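Local coordinates for sortase (Actinomyces oris, PDB 2XWG), which binds calcium and, as a class C sortase, probably joins pilin subunits covalently during fimbrial assembly, at residues 145-150 against 197-202; 207-212 against 224-229; 191-196 against 220-225. All blocks are in the same frame, centred on the assembly; numbering follows the deposited sequence.

Contact 1: residues 145-150 against 197-202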
loop_
_atom_site.group_PDB
_atom_site.type_symbol
_atom_site.label_atom_id
_atom_site.label_comp_id
_atom_site.label_asym_id
_atom_site.label_seq_id
_atom_site.Cartn_x
_atom_site.Cartn_y
_atom_site.Cartn_z
ATOM N N HIS A 145 -3.571 -8.887 -0.473
ATOM C CA HIS A 145 -3.921 -7.733 0.325
ATOM C C HIS A 145 -2.702 -6.835 0.401
ATOM O O HIS A 145 -1.766 -7.090 1.169
ATOM C CB HIS A 145 -4.337 -8.153 1.724
ATOM C CG HIS A 145 -4.923 -7.041 2.525
ATOM N ND1 HIS A 145 -5.302 -7.190 3.838
ATOM C CD2 HIS A 145 -5.190 -5.758 2.195
ATOM C CE1 HIS A 145 -5.789 -6.045 4.282
ATOM N NE2 HIS A 145 -5.731 -5.160 3.305
ATOM N N SER A 146 -2.718 -5.796 -0.421
ATOM C CA SER A 146 -1.595 -4.877 -0.538
ATOM C C SER A 146 -1.843 -3.682 0.374
ATOM O O SER A 146 -2.936 -3.096 0.360
ATOM C CB SER A 146 -1.481 -4.417 -1.991
ATOM O OG SER A 146 -0.222 -3.858 -2.248
ATOM N N VAL A 147 -0.839 -3.322 1.166
ATOM C CA VAL A 147 -0.995 -2.254 2.146
ATOM C C VAL A 147 -0.137 -1.056 1.772
ATOM O O VAL A 147 1.088 -1.175 1.703
ATOM C CB VAL A 147 -0.582 -2.732 3.525
ATOM C CG1 VAL A 147 -0.530 -1.558 4.484
ATOM C CG2 VAL A 147 -1.563 -3.776 4.020
ATOM N N LEU A 148 -0.781 0.086 1.510
ATOM C CA LEU A 148 -0.080 1.290 1.046
ATOM C C LEU A 148 -0.113 2.352 2.139
ATOM O O LEU A 148 -1.190 2.685 2.648
ATOM C CB LEU A 148 -0.711 1.839 -0.238
ATOM C CG LEU A 148 -0.860 0.840 -1.369
ATOM C CD1 LEU A 148 -1.332 1.550 -2.561
ATOM C CD2 LEU A 148 0.476 0.192 -1.654
ATOM N N THR A 149 1.066 2.893 2.452
ATOM C CA THR A 149 1.316 3.732 3.620
ATOM C C THR A 149 1.608 5.181 3.254
ATOM O O THR A 149 2.370 5.430 2.319
ATOM C CB THR A 149 2.558 3.220 4.341
ATOM O OG1 THR A 149 2.492 1.792 4.433
ATOM C CG2 THR A 149 2.615 3.783 5.713
ATOM N N GLY A 150 1.042 6.130 4.002
ATOM C CA GLY A 150 1.236 7.540 3.725
ATOM C C GLY A 150 1.060 8.415 4.955
ATOM O O GLY A 150 0.154 8.205 5.735
ATOM N N ASP A 197 -3.872 -7.186 12.892
ATOM C CA ASP A 197 -4.554 -8.341 12.294
ATOM C C ASP A 197 -5.274 -8.074 10.973
ATOM O O ASP A 197 -5.403 -8.990 10.150
ATOM C CB ASP A 197 -5.562 -8.951 13.273
ATOM C CG ASP A 197 -4.895 -9.676 14.421
ATOM O OD1 ASP A 197 -3.674 -9.950 14.312
ATOM O OD2 ASP A 197 -5.595 -9.974 15.424
ATOM N N SER A 198 -5.757 -6.846 10.769
ATOM C CA SER A 198 -6.623 -6.574 9.616
ATOM C C SER A 198 -5.869 -6.193 8.341
ATOM O O SER A 198 -6.487 -5.817 7.340
ATOM C CB SER A 198 -7.696 -5.533 9.945
ATOM O OG SER A 198 -7.121 -4.266 10.177
ATOM N N LEU A 199 -4.543 -6.317 8.390
ATOM C CA LEU A 199 -3.680 -6.069 7.239
ATOM C C LEU A 199 -3.236 -7.391 6.583
ATOM O O LEU A 199 -2.495 -7.400 5.598
ATOM C CB LEU A 199 -2.445 -5.262 7.673
ATOM C CG LEU A 199 -2.661 -3.927 8.392
ATOM C CD1 LEU A 199 -1.329 -3.312 8.776
ATOM C CD2 LEU A 199 -3.502 -2.949 7.556
ATOM N N ARG A 200 -3.695 -8.505 7.143
ATOM C CA ARG A 200 -3.306 -9.840 6.696
ATOM C C ARG A 200 -4.063 -10.233 5.432
ATOM O O ARG A 200 -5.150 -9.708 5.172
ATOM C CB ARG A 200 -3.593 -10.842 7.821
ATOM C CG ARG A 200 -2.942 -10.456 9.146
ATOM C CD ARG A 200 -3.363 -11.366 10.297
ATOM N NE ARG A 200 -3.042 -12.754 9.999
ATOM C CZ ARG A 200 -1.804 -13.237 9.935
ATOM N NH1 ARG A 200 -0.760 -12.435 10.156
ATOM N NH2 ARG A 200 -1.613 -14.521 9.646
ATOM N N LYS A 201 -3.510 -11.158 4.647
ATOM C CA LYS A 201 -4.235 -11.672 3.485
ATOM C C LYS A 201 -5.629 -12.149 3.872
ATOM O O LYS A 201 -5.806 -12.818 4.892
ATOM C CB LYS A 201 -3.484 -12.832 2.828
ATOM C CG LYS A 201 -2.306 -12.425 1.960
ATOM C CD LYS A 201 -1.297 -13.560 1.865
ATOM C CE LYS A 201 -1.986 -14.848 1.435
ATOM N NZ LYS A 201 -1.151 -16.043 1.746
ATOM N N VAL A 202 -6.616 -11.801 3.057
ATOM C CA VAL A 202 -7.936 -12.411 3.150
ATOM C C VAL A 202 -8.136 -13.285 1.905
ATOM O O VAL A 202 -8.211 -12.765 0.781
ATOM C CB VAL A 202 -9.037 -11.348 3.248
ATOM C CG1 VAL A 202 -10.416 -12.003 3.262
ATOM C CG2 VAL A 202 -8.832 -10.483 4.501
#

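Contact 2: residues 207-212 against 224-229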
loop_
_atom_site.group_PDB
_atom_site.type_symbol
_atom_site.label_atom_id
_atom_site.label_comp_id
_atom_site.label_asym_id
_atom_site.label_seq_id
_atom_site.Cartn_x
_atom_site.Cartn_y
_atom_site.Cartn_z
ATOM N N LEU A 207 -7.716 -7.217 -2.069
ATOM C CA LEU A 207 -7.908 -6.011 -1.265
ATOM C C LEU A 207 -6.697 -5.088 -1.274
ATOM O O LEU A 207 -5.569 -5.549 -1.304
ATOM C CB LEU A 207 -8.158 -6.395 0.189
ATOM C CG LEU A 207 -9.163 -7.460 0.567
ATOM C CD1 LEU A 207 -9.038 -7.728 2.051
ATOM C CD2 LEU A 207 -10.540 -6.959 0.219
ATOM N N VAL A 208 -6.935 -3.784 -1.184
ATOM C CA VAL A 208 -5.859 -2.839 -0.872
ATOM C C VAL A 208 -6.239 -1.948 0.303
ATOM O O VAL A 208 -7.316 -1.364 0.312
ATOM C CB VAL A 208 -5.546 -1.908 -2.041
ATOM C CG1 VAL A 208 -4.675 -0.777 -1.554
ATOM C CG2 VAL A 208 -4.858 -2.669 -3.145
ATOM N N THR A 209 -5.355 -1.829 1.286
ATOM C CA THR A 209 -5.582 -0.909 2.395
ATOM C C THR A 209 -4.640 0.302 2.366
ATOM O O THR A 209 -3.411 0.152 2.307
ATOM C CB THR A 209 -5.412 -1.611 3.745
ATOM O OG1 THR A 209 -6.317 -2.718 3.813
ATOM C CG2 THR A 209 -5.718 -0.655 4.888
ATOM N N LEU A 210 -5.232 1.493 2.404
ATOM C CA LEU A 210 -4.504 2.730 2.595
ATOM C C LEU A 210 -4.390 3.027 4.093
ATOM O O LEU A 210 -5.398 3.203 4.777
ATOM C CB LEU A 210 -5.259 3.857 1.905
ATOM C CG LEU A 210 -5.729 3.518 0.486
ATOM C CD1 LEU A 210 -6.519 4.656 -0.108
ATOM C CD2 LEU A 210 -4.554 3.182 -0.427
ATOM N N ILE A 211 -3.181 3.097 4.627
ATOM C CA ILE A 211 -3.072 3.385 6.045
ATOM C C ILE A 211 -2.340 4.683 6.322
ATOM O O ILE A 211 -1.322 4.950 5.721
ATOM C CB ILE A 211 -2.371 2.249 6.777
ATOM C CG1 ILE A 211 -2.274 2.553 8.272
ATOM C CG2 ILE A 211 -0.996 2.024 6.205
ATOM C CD1 ILE A 211 -1.766 1.375 9.092
ATOM N N THR A 212 -2.869 5.495 7.235
ATOM C CA THR A 212 -2.185 6.705 7.669
ATOM C C THR A 212 -2.252 6.846 9.194
ATOM O O THR A 212 -2.874 6.030 9.882
ATOM C CB THR A 212 -2.803 7.932 7.024
ATOM O OG1 THR A 212 -2.026 9.082 7.352
ATOM C CG2 THR A 212 -4.172 8.131 7.539
ATOM N N LEU A 224 -7.392 3.124 8.729
ATOM C CA LEU A 224 -7.270 2.082 7.710
ATOM C C LEU A 224 -8.459 2.149 6.811
ATOM O O LEU A 224 -9.562 1.859 7.240
ATOM C CB LEU A 224 -7.242 0.675 8.308
ATOM C CG LEU A 224 -6.297 0.231 9.436
ATOM C CD1 LEU A 224 -5.907 -1.216 9.249
ATOM C CD2 LEU A 224 -5.050 1.047 9.548
ATOM N N VAL A 225 -8.235 2.517 5.557
ATOM C CA VAL A 225 -9.272 2.512 4.551
ATOM C C VAL A 225 -8.997 1.327 3.636
ATOM O O VAL A 225 -7.934 1.243 3.024
ATOM C CB VAL A 225 -9.250 3.814 3.739
ATOM C CG1 VAL A 225 -10.053 3.669 2.434
ATOM C CG2 VAL A 225 -9.758 4.982 4.578
ATOM N N THR A 226 -9.938 0.395 3.563
ATOM C CA THR A 226 -9.740 -0.803 2.769
ATOM C C THR A 226 -10.629 -0.722 1.544
ATOM O O THR A 226 -11.801 -0.363 1.649
ATOM C CB THR A 226 -10.088 -2.080 3.567
ATOM O OG1 THR A 226 -9.294 -2.155 4.766
ATOM C CG2 THR A 226 -9.852 -3.328 2.719
ATOM N N GLY A 227 -10.072 -1.028 0.378
ATOM C CA GLY A 227 -10.869 -1.091 -0.836
ATOM C C GLY A 227 -10.838 -2.507 -1.378
ATOM O O GLY A 227 -9.875 -3.244 -1.133
ATOM N N GLU A 228 -11.882 -2.893 -2.108
ATOM C CA GLU A 228 -11.921 -4.209 -2.723
ATOM C C GLU A 228 -11.972 -4.090 -4.239
ATOM O O GLU A 228 -12.656 -3.220 -4.783
ATOM C CB GLU A 228 -13.098 -5.030 -2.212
ATOM C CG GLU A 228 -13.020 -6.505 -2.616
ATOM C CD GLU A 228 -13.745 -7.424 -1.628
ATOM O OE1 GLU A 228 -14.444 -6.908 -0.723
ATOM O OE2 GLU A 228 -13.606 -8.660 -1.751
ATOM N N ARG A 229 -11.232 -4.958 -4.917
ATOM C CA ARG A 229 -11.148 -4.924 -6.363
ATOM C C ARG A 229 -12.548 -4.907 -6.973
ATOM O O ARG A 229 -13.406 -5.683 -6.582
ATOM C CB ARG A 229 -10.358 -6.139 -6.863
ATOM C CG ARG A 229 -10.145 -6.195 -8.380
ATOM C CD ARG A 229 -9.194 -5.103 -8.855
ATOM N NE ARG A 229 -8.878 -5.205 -10.280
ATOM C CZ ARG A 229 -7.906 -5.983 -10.750
ATOM N NH1 ARG A 229 -7.191 -6.713 -9.904
ATOM N NH2 ARG A 229 -7.647 -6.045 -12.048
#

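Contact 3: residues 191-196 against 220-225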
loop_
_atom_site.group_PDB
_atom_site.type_symbol
_atom_site.label_atom_id
_atom_site.label_comp_id
_atom_site.label_asym_id
_atom_site.label_seq_id
_atom_site.Cartn_x
_atom_site.Cartn_y
_atom_site.Cartn_z
ATOM N N VAL A 191 -7.724 2.505 14.776
ATOM C CA VAL A 191 -7.098 1.328 15.352
ATOM C C VAL A 191 -5.813 1.717 16.052
ATOM O O VAL A 191 -5.268 2.767 15.789
ATOM C CB VAL A 191 -6.861 0.262 14.254
ATOM C CG1 VAL A 191 -5.412 -0.243 14.233
ATOM C CG2 VAL A 191 -7.848 -0.873 14.404
ATOM N N LYS A 192 -5.352 0.896 16.983
ATOM C CA LYS A 192 -4.106 1.170 17.680
ATOM C C LYS A 192 -2.956 0.628 16.851
ATOM O O LYS A 192 -3.119 -0.373 16.155
ATOM C CB LYS A 192 -4.099 0.483 19.052
ATOM C CG LYS A 192 -4.948 1.148 20.110
ATOM C CD LYS A 192 -4.882 0.356 21.418
ATOM C CE LYS A 192 -5.894 0.874 22.441
ATOM N NZ LYS A 192 -7.298 0.836 21.904
ATOM N N PRO A 193 -1.776 1.250 16.965
ATOM C CA PRO A 193 -0.571 0.897 16.213
ATOM C C PRO A 193 -0.239 -0.594 16.214
ATOM O O PRO A 193 0.246 -1.150 15.206
ATOM C CB PRO A 193 0.523 1.662 16.948
ATOM C CG PRO A 193 -0.173 2.847 17.482
ATOM C CD PRO A 193 -1.529 2.365 17.891
ATOM N N GLU A 194 -0.469 -1.246 17.342
ATOM C CA GLU A 194 -0.072 -2.641 17.451
ATOM C C GLU A 194 -1.166 -3.570 16.916
ATOM O O GLU A 194 -0.912 -4.750 16.640
ATOM C CB GLU A 194 0.361 -2.986 18.890
ATOM C CG GLU A 194 -0.674 -2.688 19.982
ATOM C CD GLU A 194 -0.742 -1.209 20.395
ATOM O OE1 GLU A 194 0.254 -0.463 20.164
ATOM O OE2 GLU A 194 -1.797 -0.808 20.960
ATOM N N GLU A 195 -2.364 -3.014 16.738
ATOM C CA GLU A 195 -3.513 -3.758 16.230
ATOM C C GLU A 195 -3.441 -3.953 14.710
ATOM O O GLU A 195 -4.007 -3.178 13.930
ATOM C CB GLU A 195 -4.815 -3.061 16.624
ATOM C CG GLU A 195 -5.097 -3.081 18.136
ATOM C CD GLU A 195 -6.318 -2.247 18.533
ATOM O OE1 GLU A 195 -7.199 -2.013 17.667
ATOM O OE2 GLU A 195 -6.396 -1.823 19.714
ATOM N N THR A 196 -2.781 -5.032 14.311
ATOM C CA THR A 196 -2.362 -5.247 12.931
ATOM C C THR A 196 -3.114 -6.357 12.172
ATOM O O THR A 196 -3.020 -6.448 10.947
ATOM C CB THR A 196 -0.875 -5.563 12.936
ATOM O OG1 THR A 196 -0.169 -4.442 12.400
ATOM C CG2 THR A 196 -0.569 -6.836 12.157
ATOM N N SER A 220 -1.869 8.977 17.584
ATOM C CA SER A 220 -2.015 7.999 18.646
ATOM C C SER A 220 -2.575 6.720 18.058
ATOM O O SER A 220 -2.421 5.650 18.638
ATOM C CB SER A 220 -2.976 8.515 19.721
ATOM O OG SER A 220 -4.301 8.463 19.219
ATOM N N HIS A 221 -3.231 6.835 16.908
ATOM C CA HIS A 221 -3.821 5.671 16.232
ATOM C C HIS A 221 -3.431 5.540 14.739
ATOM O O HIS A 221 -2.487 6.174 14.283
ATOM C CB HIS A 221 -5.341 5.688 16.383
ATOM C CG HIS A 221 -5.809 5.539 17.797
ATOM N ND1 HIS A 221 -5.879 6.601 18.675
ATOM C CD2 HIS A 221 -6.238 4.453 18.488
ATOM C CE1 HIS A 221 -6.334 6.177 19.843
ATOM N NE2 HIS A 221 -6.553 4.877 19.758
ATOM N N ARG A 222 -4.162 4.695 14.006
ATOM C CA ARG A 222 -3.992 4.509 12.569
ATOM C C ARG A 222 -5.336 4.476 11.887
ATOM O O ARG A 222 -6.228 3.790 12.341
ATOM C CB ARG A 222 -3.326 3.176 12.276
ATOM C CG ARG A 222 -1.994 3.008 12.916
ATOM C CD ARG A 222 -1.100 4.171 12.629
ATOM N NE ARG A 222 0.194 3.942 13.258
ATOM C CZ ARG A 222 0.730 4.736 14.175
ATOM N NH1 ARG A 222 0.073 5.822 14.577
ATOM N NH2 ARG A 222 1.926 4.452 14.683
ATOM N N LEU A 223 -5.482 5.184 10.776
ATOM C CA LEU A 223 -6.715 5.102 10.011
ATOM C C LEU A 223 -6.527 4.132 8.835
ATOM O O LEU A 223 -5.591 4.277 8.059
ATOM C CB LEU A 223 -7.125 6.491 9.542
ATOM C CG LEU A 223 -8.129 6.502 8.402
ATOM C CD1 LEU A 223 -9.481 6.137 8.959
ATOM C CD2 LEU A 223 -8.178 7.880 7.751
ATOM N N LEU A 224 -7.392 3.124 8.729
ATOM C CA LEU A 224 -7.270 2.082 7.710
ATOM C C LEU A 224 -8.459 2.149 6.811
ATOM O O LEU A 224 -9.562 1.859 7.240
ATOM C CB LEU A 224 -7.242 0.675 8.308
ATOM C CG LEU A 224 -6.297 0.231 9.436
ATOM C CD1 LEU A 224 -5.907 -1.216 9.249
ATOM C CD2 LEU A 224 -5.050 1.047 9.548
ATOM N N VAL A 225 -8.235 2.517 5.557
ATOM C CA VAL A 225 -9.272 2.512 4.551
ATOM C C VAL A 225 -8.997 1.327 3.636
ATOM O O VAL A 225 -7.934 1.243 3.024
ATOM C CB VAL A 225 -9.250 3.814 3.739
ATOM C CG1 VAL A 225 -10.053 3.669 2.434
ATOM C CG2 VAL A 225 -9.758 4.982 4.578
#

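Contact 1: residues 145-150 against 197-202
The imidazole of His145 meets the loop 197-202 with its edge, where the carbonyl oxygens of Ser198 and Arg200 both lie in the ring plane; Leu199 O approaches obliquely. At that edge His145 ND1 donates a nearly straight hydrogen bond to Arg200 O (2.9 Å, N-H...O 173°). The fit is better for the ring than for the acceptor, since the nitrogen stands well above the plane of the Arg200 carbonyl. Beside it, His145 CE1 comes to 3.1 Å from Ser198 O. With CG anti to the backbone N (chi1 -170°), the ring reaches out from its strand to the loop. NE2 has a hydrogen-bond partner in Thr209, and bonds at both nitrogens fix the rotation of a buried ring. Two residues along, Val147 points one methyl at the same loop: Val147 CG2 lies 4.0 Å from Leu199 CB, the two side chains crossing at about a right angle. Strand 144-149 runs between strands 129-131 and 206-214 in the sheet. The loop leads from strand 179-191 to strand 206-214, and Leu199, at the end of the 3-10 segment 197-199, also touches Leu224 of strand 221-229 and Ile74 of an earlier loop.

Contact 2: residues 207-212 against 224-229
Thr209 OG1 is held by two groups, Thr226 OG1 across the strand pair at 3.2 Å and His145 of the adjoining strand. The two threonines face each other as a non-hydrogen-bonded antiparallel pair and cross obliquely. Each has its hydroxyl anti to the carbonyl carbon (chi1 -58° in both), and this matched setting brings the oxygens together. On either side the backbones are tied by hydrogen-bonded pairs. Gly227 N meets Val208 O at 2.8 Å, with the reverse bond from Val208 N, while Leu210 and Val225 exchange a second couple of bonds. Thr209 CA adds a CH...O contact to Val225 O at 3.2 Å. Towards one end of this face Ile211 and Leu224 lie side by side; Ile211 CD1 is 3.3 Å from Leu224 CD2, unusually short for two methyls and to be read with caution, as is the off-staggered chi2 of Leu224 (-146°). Towards the other, Leu207 CD2 lies against Glu228, 3.8 Å from the methylene Glu228 CG, and the carboxylate reaches on to a salt bridge with Arg205. Regular backbone bonding thus fixes the register of this hairpin. Between the flanking pairs the threonine hydroxyls and His145 satisfy one another, while the Ile211 end lies about 7 Å, between side chains, from the predicted nucleophile Cys213.

Contact 3: residues 191-196 against 220-225
Arg222 leaves strand 221-229 beside the turn that follows Val191 and passes across Pro193. Arg222 CB lies 4.0 Å from Val191 O, and Arg222 CG is about as far from Pro193 CA. A bend at chi2 (-51°) then turns the chain so that it crosses the proline at about a right angle. NE forms a salt bridge with Asp76. Beyond it the guanidinium presents one face to the ring, with Pro193 CG 3.8 Å from Arg222 NH2 and set towards the rim of the group. Arg222 NH1 turns back to its own strand and bonds His221 O at 2.6 Å, from well above the carbonyl plane. The backbone is anchored too, Arg222 N donating to Val191 O (2.8 Å, N-H...O 147°). His221 CB comes to 3.0 Å from Val191 O, which lies at the edge of the imidazole, near its plane. Lys192 runs alongside that ring, Lys192 CG 3.9 Å from His221 CD2, and its amino group pairs with Glu195 across the type I turn 192-195. Arg222 also touches Cys213, the predicted nucleophile, a position consistent with the active-site arginine of sortases. Asp76 and Trp78, both against this arginine, come from a segment resembling the lid of class C enzymes. Strand 221-229 runs between strands 206-214 and 179-191, and the turn leaves the end of the latter.

All three contacts reach one mixed sheet of the sortase domain, and contact 2 lies within it. Contacts 1 and 2 are about 7 Å apart between centres, contacts 1 and 3 about 11 Å, and contacts 2 and 3 about 13 Å. Both segments of contact 1 precede those of contact 2 in sequence, whereas the segments of contacts 1 and 3 interleave; contacts 2 and 3 share Leu224 and Val225. Contact 1 ties the loop between strands 179-191 and 206-214 to strand 144-149, contact 2 pairs the two strands of the hairpin bearing Cys213, the predicted nucleophile, and contact 3, nearest to that cysteine, joins the same loop to the hairpin.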